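Local coordinates for protein inorganic pyrophosphatase (Anaplasma phagocytophilum, PDB 3LD3) that probably hydrolyses inorganic pyrophosphate to two phosphate ions with the help of magnesium, working as a homohexamer of the PPase family, at residues N38-D46 with D92-P100. Numbering follows the deposited sequence.
Sequences NVVIEVSQD and DVLVLARFP
Q45 grips the backbone of A97 with both ends of its amide. NE2 of Q45 gives a hydrogen bond of 2.9 Å to A97 O, and A97 N returns one of 3.2 Å to Q45 OE1. The two differ in geometry: the N-H of A97 lies in the carbonyl plane of the amide, on a lone pair of OE1, whereas NE2 sits 44° above the carbonyl plane of A97. With CG anti to the backbone N (chi1 -168°), the extended chain carries the amide to the backbone of A97. P100 packs against the backbone carbonyl of Q45, its CG 3.5 Å from Q45 O, and its CB lies 4.0 Å from S44 CB. Strands 38-41 and 92-95 cross at 84° with their axes 8.2 Å apart; they are not paired with each other, but both pair with strand 76-79 in the closed five-stranded barrel of the PPase fold, which goes with this near-perpendicular crossing. V39 points into that interior and packs on V93 and V95: CG2 lies 3.9 Å from V93 CB, and CG1 reaches V95 CG2 at 4.0 Å. V109 of strand 106-119 touches both V39 and V95. At the start of strand 92-95, D92, a predicted magnesium ligand, forms a salt bridge with K126.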
loop_
_atom_site.group_PDB
_atom_site.type_symbol
_atom_site.label_atom_id
_atom_site.label_comp_id
_atom_site.label_asym_id
_atom_site.label_seq_id
_atom_site.Cartn_x
_atom_site.Cartn_y
_atom_site.Cartn_z
ATOM N N ASN A 38 -8.307 -2.715 -27.039
ATOM C CA ASN A 38 -8.248 -1.776 -25.923
ATOM C C ASN A 38 -9.184 -2.216 -24.802
ATOM O O ASN A 38 -10.335 -2.617 -25.046
ATOM C CB ASN A 38 -8.660 -0.364 -26.381
ATOM C CG ASN A 38 -7.778 0.201 -27.443
ATOM O OD1 ASN A 38 -6.589 -0.125 -27.507
ATOM N ND2 ASN A 38 -8.332 1.110 -28.289
ATOM N N VAL A 39 -8.699 -2.103 -23.565
ATOM C CA VAL A 39 -9.486 -2.391 -22.383
ATOM C C VAL A 39 -9.387 -1.180 -21.462
ATOM O O VAL A 39 -8.298 -0.768 -21.119
ATOM C CB VAL A 39 -9.014 -3.673 -21.663
ATOM C CG1 VAL A 39 -9.849 -3.935 -20.373
ATOM C CG2 VAL A 39 -9.114 -4.891 -22.646
ATOM N N VAL A 40 -10.543 -0.660 -21.066
ATOM C CA VAL A 40 -10.649 0.370 -20.032
ATOM C C VAL A 40 -10.786 -0.376 -18.707
ATOM O O VAL A 40 -11.762 -1.117 -18.513
ATOM C CB VAL A 40 -11.875 1.283 -20.263
ATOM C CG1 VAL A 40 -12.052 2.291 -19.100
ATOM C CG2 VAL A 40 -11.784 2.017 -21.573
ATOM N N ILE A 41 -9.811 -0.198 -17.819
ATOM C CA ILE A 41 -9.764 -0.885 -16.536
ATOM C C ILE A 41 -10.770 -0.256 -15.588
ATOM O O ILE A 41 -10.864 0.983 -15.480
ATOM C CB ILE A 41 -8.330 -0.899 -15.928
ATOM C CG1 ILE A 41 -7.352 -1.624 -16.850
ATOM C CG2 ILE A 41 -8.309 -1.535 -14.511
ATOM C CD1 ILE A 41 -7.799 -3.079 -17.209
ATOM N N GLU A 42 -11.552 -1.117 -14.958
ATOM C CA GLU A 42 -12.480 -0.715 -13.889
ATOM C C GLU A 42 -12.008 -1.129 -12.511
ATOM O O GLU A 42 -12.259 -0.394 -11.533
ATOM C CB GLU A 42 -13.879 -1.290 -14.167
ATOM C CG GLU A 42 -14.506 -0.617 -15.405
ATOM C CD GLU A 42 -15.787 -1.279 -15.842
ATOM O OE1 GLU A 42 -15.766 -2.515 -15.909
ATOM O OE2 GLU A 42 -16.776 -0.564 -16.116
ATOM N N VAL A 43 -11.395 -2.306 -12.393
ATOM C CA VAL A 43 -10.905 -2.803 -11.117
ATOM C C VAL A 43 -9.472 -3.279 -11.263
ATOM O O VAL A 43 -9.157 -4.096 -12.168
ATOM C CB VAL A 43 -11.784 -3.983 -10.548
ATOM C CG1 VAL A 43 -11.232 -4.481 -9.202
ATOM C CG2 VAL A 43 -13.244 -3.550 -10.374
ATOM N N SER A 44 -8.610 -2.822 -10.366
ATOM C CA SER A 44 -7.208 -3.195 -10.390
ATOM C C SER A 44 -6.987 -4.603 -9.851
ATOM O O SER A 44 -7.642 -5.028 -8.902
ATOM C CB SER A 44 -6.378 -2.243 -9.534
ATOM O OG SER A 44 -6.483 -0.907 -9.977
ATOM N N GLN A 45 -5.999 -5.285 -10.417
ATOM C CA GLN A 45 -5.554 -6.559 -9.909
ATOM C C GLN A 45 -5.159 -6.472 -8.436
ATOM O O GLN A 45 -4.555 -5.500 -7.984
ATOM C CB GLN A 45 -4.339 -6.980 -10.732
ATOM C CG GLN A 45 -3.850 -8.351 -10.599
ATOM C CD GLN A 45 -2.778 -8.541 -11.689
ATOM O OE1 GLN A 45 -3.093 -8.948 -12.801
ATOM N NE2 GLN A 45 -1.560 -8.019 -11.413
ATOM N N ASP A 46 -5.575 -7.476 -7.668
ATOM C CA ASP A 46 -5.152 -7.624 -6.295
ATOM C C ASP A 46 -5.622 -6.496 -5.379
ATOM O O ASP A 46 -4.959 -6.207 -4.397
ATOM C CB ASP A 46 -3.626 -7.773 -6.230
ATOM C CG ASP A 46 -3.131 -9.007 -6.984
ATOM O OD1 ASP A 46 -3.925 -9.942 -7.205
ATOM O OD2 ASP A 46 -1.952 -9.042 -7.423
ATOM N N ASP A 92 -16.363 -8.050 -21.340
ATOM C CA ASP A 92 -15.559 -7.956 -20.132
ATOM C C ASP A 92 -14.259 -8.718 -20.324
ATOM O O ASP A 92 -14.243 -9.826 -20.885
ATOM C CB ASP A 92 -16.322 -8.543 -18.960
ATOM C CG ASP A 92 -17.575 -7.745 -18.633
ATOM O OD1 ASP A 92 -17.525 -6.496 -18.716
ATOM O OD2 ASP A 92 -18.601 -8.389 -18.316
ATOM N N VAL A 93 -13.165 -8.125 -19.845
ATOM C CA VAL A 93 -11.845 -8.697 -19.965
ATOM C C VAL A 93 -11.101 -8.676 -18.631
ATOM O O VAL A 93 -11.017 -7.626 -17.957
ATOM C CB VAL A 93 -11.000 -7.934 -21.024
ATOM C CG1 VAL A 93 -9.649 -8.661 -21.305
ATOM C CG2 VAL A 93 -11.795 -7.766 -22.330
ATOM N N LEU A 94 -10.498 -9.817 -18.317
ATOM C CA LEU A 94 -9.513 -9.976 -17.274
ATOM C C LEU A 94 -8.128 -9.793 -17.898
ATOM O O LEU A 94 -7.710 -10.546 -18.784
ATOM C CB LEU A 94 -9.605 -11.376 -16.658
ATOM C CG LEU A 94 -10.909 -11.653 -15.874
ATOM C CD1 LEU A 94 -11.299 -13.175 -15.951
ATOM C CD2 LEU A 94 -10.771 -11.170 -14.481
ATOM N N VAL A 95 -7.414 -8.775 -17.445
ATOM C CA VAL A 95 -6.066 -8.483 -17.976
ATOM C C VAL A 95 -5.005 -8.838 -16.927
ATOM O O VAL A 95 -4.855 -8.167 -15.910
ATOM C CB VAL A 95 -5.934 -6.985 -18.391
ATOM C CG1 VAL A 95 -4.535 -6.729 -18.961
ATOM C CG2 VAL A 95 -6.985 -6.600 -19.369
ATOM N N LEU A 96 -4.294 -9.931 -17.149
ATOM C CA LEU A 96 -3.209 -10.331 -16.286
ATOM C C LEU A 96 -2.038 -9.430 -16.580
ATOM O O LEU A 96 -1.724 -9.218 -17.738
ATOM C CB LEU A 96 -2.837 -11.804 -16.545
ATOM C CG LEU A 96 -1.647 -12.331 -15.737
ATOM C CD1 LEU A 96 -1.846 -12.276 -14.222
ATOM C CD2 LEU A 96 -1.357 -13.768 -16.258
ATOM N N ALA A 97 -1.413 -8.859 -15.556
ATOM C CA ALA A 97 -0.216 -8.011 -15.714
ATOM C C ALA A 97 0.710 -8.145 -14.524
ATOM O O ALA A 97 0.335 -8.723 -13.500
ATOM C CB ALA A 97 -0.597 -6.527 -15.928
ATOM N N ARG A 98 1.930 -7.619 -14.637
ATOM C CA ARG A 98 2.922 -7.760 -13.578
ATOM C C ARG A 98 2.606 -6.875 -12.381
ATOM O O ARG A 98 3.016 -7.172 -11.254
ATOM C CB ARG A 98 4.339 -7.485 -14.094
ATOM C CG ARG A 98 4.872 -8.543 -15.023
ATOM C CD ARG A 98 6.376 -8.383 -15.288
ATOM N NE ARG A 98 6.717 -7.129 -15.977
ATOM C CZ ARG A 98 7.490 -6.160 -15.475
ATOM N NH1 ARG A 98 7.991 -6.243 -14.243
ATOM N NH2 ARG A 98 7.742 -5.107 -16.213
ATOM N N PHE A 99 1.877 -5.783 -12.633
ATOM C CA PHE A 99 1.467 -4.844 -11.594
ATOM C C PHE A 99 0.042 -4.417 -11.840
ATOM O O PHE A 99 -0.430 -4.540 -12.931
ATOM C CB PHE A 99 2.380 -3.619 -11.581
ATOM C CG PHE A 99 3.777 -3.951 -11.246
ATOM C CD1 PHE A 99 4.123 -4.249 -9.938
ATOM C CD2 PHE A 99 4.742 -4.037 -12.233
ATOM C CE1 PHE A 99 5.420 -4.609 -9.613
ATOM C CE2 PHE A 99 6.059 -4.375 -11.899
ATOM C CZ PHE A 99 6.376 -4.685 -10.589
ATOM N N PRO A 100 -0.653 -3.901 -10.816
ATOM C CA PRO A 100 -2.014 -3.400 -10.984
ATOM C C PRO A 100 -2.037 -2.186 -11.876
ATOM O O PRO A 100 -1.097 -1.378 -11.836
ATOM C CB PRO A 100 -2.428 -3.029 -9.567
ATOM C CG PRO A 100 -1.535 -3.792 -8.721
ATOM C CD PRO A 100 -0.247 -3.859 -9.410
#